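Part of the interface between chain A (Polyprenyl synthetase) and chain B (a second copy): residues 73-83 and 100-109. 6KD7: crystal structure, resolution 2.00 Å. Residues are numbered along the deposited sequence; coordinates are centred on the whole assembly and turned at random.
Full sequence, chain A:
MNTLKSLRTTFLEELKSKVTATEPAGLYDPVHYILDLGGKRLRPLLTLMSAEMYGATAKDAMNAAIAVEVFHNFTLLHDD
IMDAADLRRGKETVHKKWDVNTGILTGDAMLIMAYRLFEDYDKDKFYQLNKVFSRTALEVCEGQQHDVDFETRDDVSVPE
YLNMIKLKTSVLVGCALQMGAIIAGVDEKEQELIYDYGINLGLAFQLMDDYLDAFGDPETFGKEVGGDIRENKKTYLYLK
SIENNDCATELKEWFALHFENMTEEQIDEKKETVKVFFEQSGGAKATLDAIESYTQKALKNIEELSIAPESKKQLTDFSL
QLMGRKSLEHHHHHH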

# COMPACT_ATOMS: atom_id res chain seq x y z
N ASN A 73 7.39 21.72 -23.88
CA ASN A 73 7.47 20.27 -23.63
C ASN A 73 8.04 20.04 -22.23
O ASN A 73 7.57 19.10 -21.59
CB ASN A 73 8.22 19.53 -24.72
CG ASN A 73 7.32 19.31 -25.91
OD1 ASN A 73 6.48 18.42 -25.86
ND2 ASN A 73 7.35 20.22 -26.88
N PHE A 74 8.91 20.93 -21.77
CA PHE A 74 9.43 20.81 -20.39
C PHE A 74 8.25 20.95 -19.44
O PHE A 74 8.12 20.14 -18.55
CB PHE A 74 10.46 21.91 -20.13
CG PHE A 74 10.37 22.57 -18.77
CD1 PHE A 74 10.79 21.91 -17.64
CD2 PHE A 74 9.87 23.85 -18.63
CE1 PHE A 74 10.72 22.51 -16.39
CE2 PHE A 74 9.81 24.45 -17.39
CZ PHE A 74 10.23 23.78 -16.27
N THR A 75 7.36 21.91 -19.71
CA THR A 75 6.20 22.12 -18.84
C THR A 75 5.30 20.88 -18.92
O THR A 75 4.70 20.54 -17.91
CB THR A 75 5.44 23.42 -19.12
OG1 THR A 75 4.70 23.31 -20.33
CG2 THR A 75 6.37 24.60 -19.16
N LEU A 76 5.16 20.24 -20.08
CA LEU A 76 4.23 19.10 -20.16
C LEU A 76 4.80 17.92 -19.34
O LEU A 76 4.04 17.16 -18.69
CB LEU A 76 4.06 18.70 -21.63
CG LEU A 76 3.47 19.78 -22.53
CD1 LEU A 76 3.45 19.23 -23.95
CD2 LEU A 76 2.09 20.23 -22.11
N LEU A 77 6.12 17.77 -19.38
CA LEU A 77 6.79 16.65 -18.68
C LEU A 77 6.54 16.75 -17.17
O LEU A 77 6.04 15.80 -16.61
CB LEU A 77 8.28 16.75 -19.01
CG LEU A 77 9.04 15.44 -19.15
CD1 LEU A 77 8.17 14.41 -19.83
CD2 LEU A 77 10.30 15.64 -19.95
N HIS A 78 6.76 17.93 -16.58
CA HIS A 78 6.56 18.12 -15.13
C HIS A 78 5.05 18.05 -14.85
O HIS A 78 4.63 17.49 -13.85
CB HIS A 78 7.20 19.42 -14.67
CG HIS A 78 8.66 19.34 -14.43
ND1 HIS A 78 9.44 18.23 -14.76
CD2 HIS A 78 9.48 20.23 -13.83
CE1 HIS A 78 10.71 18.45 -14.37
NE2 HIS A 78 10.75 19.66 -13.79
N ASP A 79 4.25 18.64 -15.73
CA ASP A 79 2.79 18.67 -15.52
C ASP A 79 2.21 17.25 -15.53
O ASP A 79 1.38 16.97 -14.70
CB ASP A 79 2.08 19.53 -16.56
CG ASP A 79 0.63 19.68 -16.17
OD1 ASP A 79 0.38 20.39 -15.19
OD2 ASP A 79 -0.21 19.04 -16.78
N ASP A 80 2.67 16.41 -16.45
CA ASP A 80 2.20 15.01 -16.53
C ASP A 80 2.54 14.31 -15.19
O ASP A 80 1.74 13.52 -14.73
CB ASP A 80 2.84 14.28 -17.70
CG ASP A 80 2.27 14.59 -19.07
OD1 ASP A 80 1.12 15.10 -19.16
OD2 ASP A 80 3.01 14.28 -20.07
N ILE A 81 3.70 14.57 -14.60
CA ILE A 81 4.06 14.01 -13.27
C ILE A 81 3.06 14.56 -12.25
O ILE A 81 2.38 13.80 -11.60
CB ILE A 81 5.49 14.32 -12.84
CG1 ILE A 81 6.54 13.74 -13.76
CG2 ILE A 81 5.73 13.88 -11.41
CD1 ILE A 81 7.92 14.34 -13.52
N MET A 82 2.96 15.87 -12.13
CA MET A 82 2.13 16.49 -11.07
C MET A 82 0.65 16.11 -11.23
O MET A 82 -0.05 16.08 -10.24
CB MET A 82 2.35 18.00 -11.02
CG MET A 82 3.81 18.32 -10.82
SD MET A 82 4.13 20.06 -10.56
CE MET A 82 3.93 20.68 -12.22
N ASP A 83 0.20 15.87 -12.46
CA ASP A 83 -1.23 15.55 -12.70
C ASP A 83 -1.42 14.03 -12.75
O ASP A 83 -2.55 13.61 -12.95
CB ASP A 83 -1.74 16.26 -13.95
CG ASP A 83 -3.26 16.28 -14.03
OD1 ASP A 83 -3.88 16.87 -13.15
OD2 ASP A 83 -3.79 15.72 -14.99
N VAL B 100 5.28 16.70 -2.86
CA VAL B 100 6.21 16.48 -3.99
C VAL B 100 5.94 17.49 -5.11
O VAL B 100 6.89 18.07 -5.58
CB VAL B 100 6.10 15.04 -4.49
CG1 VAL B 100 6.75 14.84 -5.84
CG2 VAL B 100 6.63 14.05 -3.47
N ASN B 101 4.68 17.74 -5.43
CA ASN B 101 4.29 18.63 -6.54
C ASN B 101 4.78 20.05 -6.24
O ASN B 101 5.25 20.74 -7.16
CB ASN B 101 2.79 18.60 -6.80
CG ASN B 101 2.39 17.35 -7.56
OD1 ASN B 101 3.22 16.52 -7.92
ND2 ASN B 101 1.11 17.21 -7.79
N THR B 102 4.76 20.46 -4.96
CA THR B 102 5.30 21.75 -4.51
C THR B 102 6.80 21.73 -4.75
O THR B 102 7.35 22.70 -5.23
CB THR B 102 4.93 22.03 -3.06
OG1 THR B 102 3.50 22.12 -2.98
CG2 THR B 102 5.59 23.28 -2.54
N GLY B 103 7.46 20.67 -4.36
CA GLY B 103 8.91 20.59 -4.59
C GLY B 103 9.23 20.71 -6.08
O GLY B 103 10.24 21.35 -6.41
N ILE B 104 8.46 20.06 -6.95
CA ILE B 104 8.79 20.03 -8.40
C ILE B 104 8.62 21.47 -8.92
O ILE B 104 9.57 22.05 -9.41
CB ILE B 104 7.91 19.03 -9.16
CG1 ILE B 104 8.28 17.58 -8.77
CG2 ILE B 104 8.05 19.28 -10.67
CD1 ILE B 104 7.31 16.56 -9.33
N LEU B 105 7.47 22.06 -8.68
CA LEU B 105 7.09 23.36 -9.28
C LEU B 105 7.92 24.48 -8.66
O LEU B 105 8.40 25.33 -9.42
CB LEU B 105 5.61 23.59 -9.03
CG LEU B 105 5.08 24.88 -9.63
CD1 LEU B 105 5.21 24.82 -11.16
CD2 LEU B 105 3.63 25.07 -9.24
N THR B 106 8.08 24.51 -7.32
CA THR B 106 8.89 25.57 -6.67
C THR B 106 10.32 25.46 -7.17
O THR B 106 10.97 26.50 -7.38
CB THR B 106 8.78 25.52 -5.15
OG1 THR B 106 7.41 25.88 -4.93
CG2 THR B 106 9.69 26.49 -4.47
N GLY B 107 10.85 24.26 -7.33
CA GLY B 107 12.24 24.16 -7.80
C GLY B 107 12.37 24.76 -9.21
O GLY B 107 13.39 25.43 -9.53
N ASP B 108 11.39 24.48 -10.08
CA ASP B 108 11.33 25.03 -11.45
C ASP B 108 11.35 26.57 -11.35
O ASP B 108 12.16 27.17 -12.04
CB ASP B 108 10.11 24.54 -12.20
CG ASP B 108 10.10 23.05 -12.55
OD1 ASP B 108 11.18 22.37 -12.41
OD2 ASP B 108 8.96 22.58 -12.99
N ALA B 109 10.53 27.16 -10.48
CA ALA B 109 10.42 28.62 -10.31
C ALA B 109 11.78 29.16 -9.84
O ALA B 109 12.21 30.20 -10.36
CB ALA B 109 9.30 29.01 -9.41

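Two nearly antiparallel helices from two copies of the same protein pack side by side through a small, mixed contact, in which an apolar centre built on Ile B104 and Met A82 lies between a hydrogen bond at one end and a cluster of aromatic and acidic side chains at the other. The N-to-C directions of helix 73-82 of chain A and helix 100-109 of chain B differ by 165°, and the axes come within 10.4 Å, a spacing that leaves room for side chains to meet between the backbones. Because the helices run in opposing senses, the later part of the chain A stretch lies beside the start of the chain B stretch: Met A82 CA and Asn B101 CA are 5.5 Å apart, whereas His A78 CA and Ile B104 CA are separated by 7.3 Å. The two stretches together bury 392 Å², and Met A82 contributes the largest share, 101 Å².

At the closer end, Asn B101 ND2 donates a hydrogen bond to Met A82 O at 2.9 Å, with an N-H...O angle of 134°, bent well away from linear. This backbone carbonyl lies near the end of the chain A stretch, where a side chain from the partner copy reaches it. The same amide lies along the methionine side chain, with Asn B101 OD1 3.5 Å from Met A82 CG.

One turn further along chain B, Ile B104 points toward chain A and touches three of its residues. Ile B104 CD1 meets Ile A81 CG2 at 3.7 Å, while Ile B104 CG2 lies 4.0 Å from Met A82 SD and also covers one face of the His A78 imidazole. That last contact is a CH-pi interaction: Ile B104 CG2 sits 4.0 Å from the centroid of the His A78 ring, 28° off the ring normal. Met A82, with chi1 m, chi2 t and chi3 m, also brings SD to 4.1 Å from Leu B105 CB, so its sulfur touches two successive residues of the partner helix.

At the far end, Asp B108 points toward chain A and its carboxylate lies at the edge of the His A78 ring. His A78 NE2 and Asp B108 OD1 are 3.1 Å apart, but the geometry leaves open whether they share a hydrogen bond; both atoms have hydrogen-bond partners elsewhere in the structure. The CA-to-CB bond of Phe A74 points sideways, yet the end of its ring comes nearer, placing CZ 3.7 Å from Asp B108 OD2.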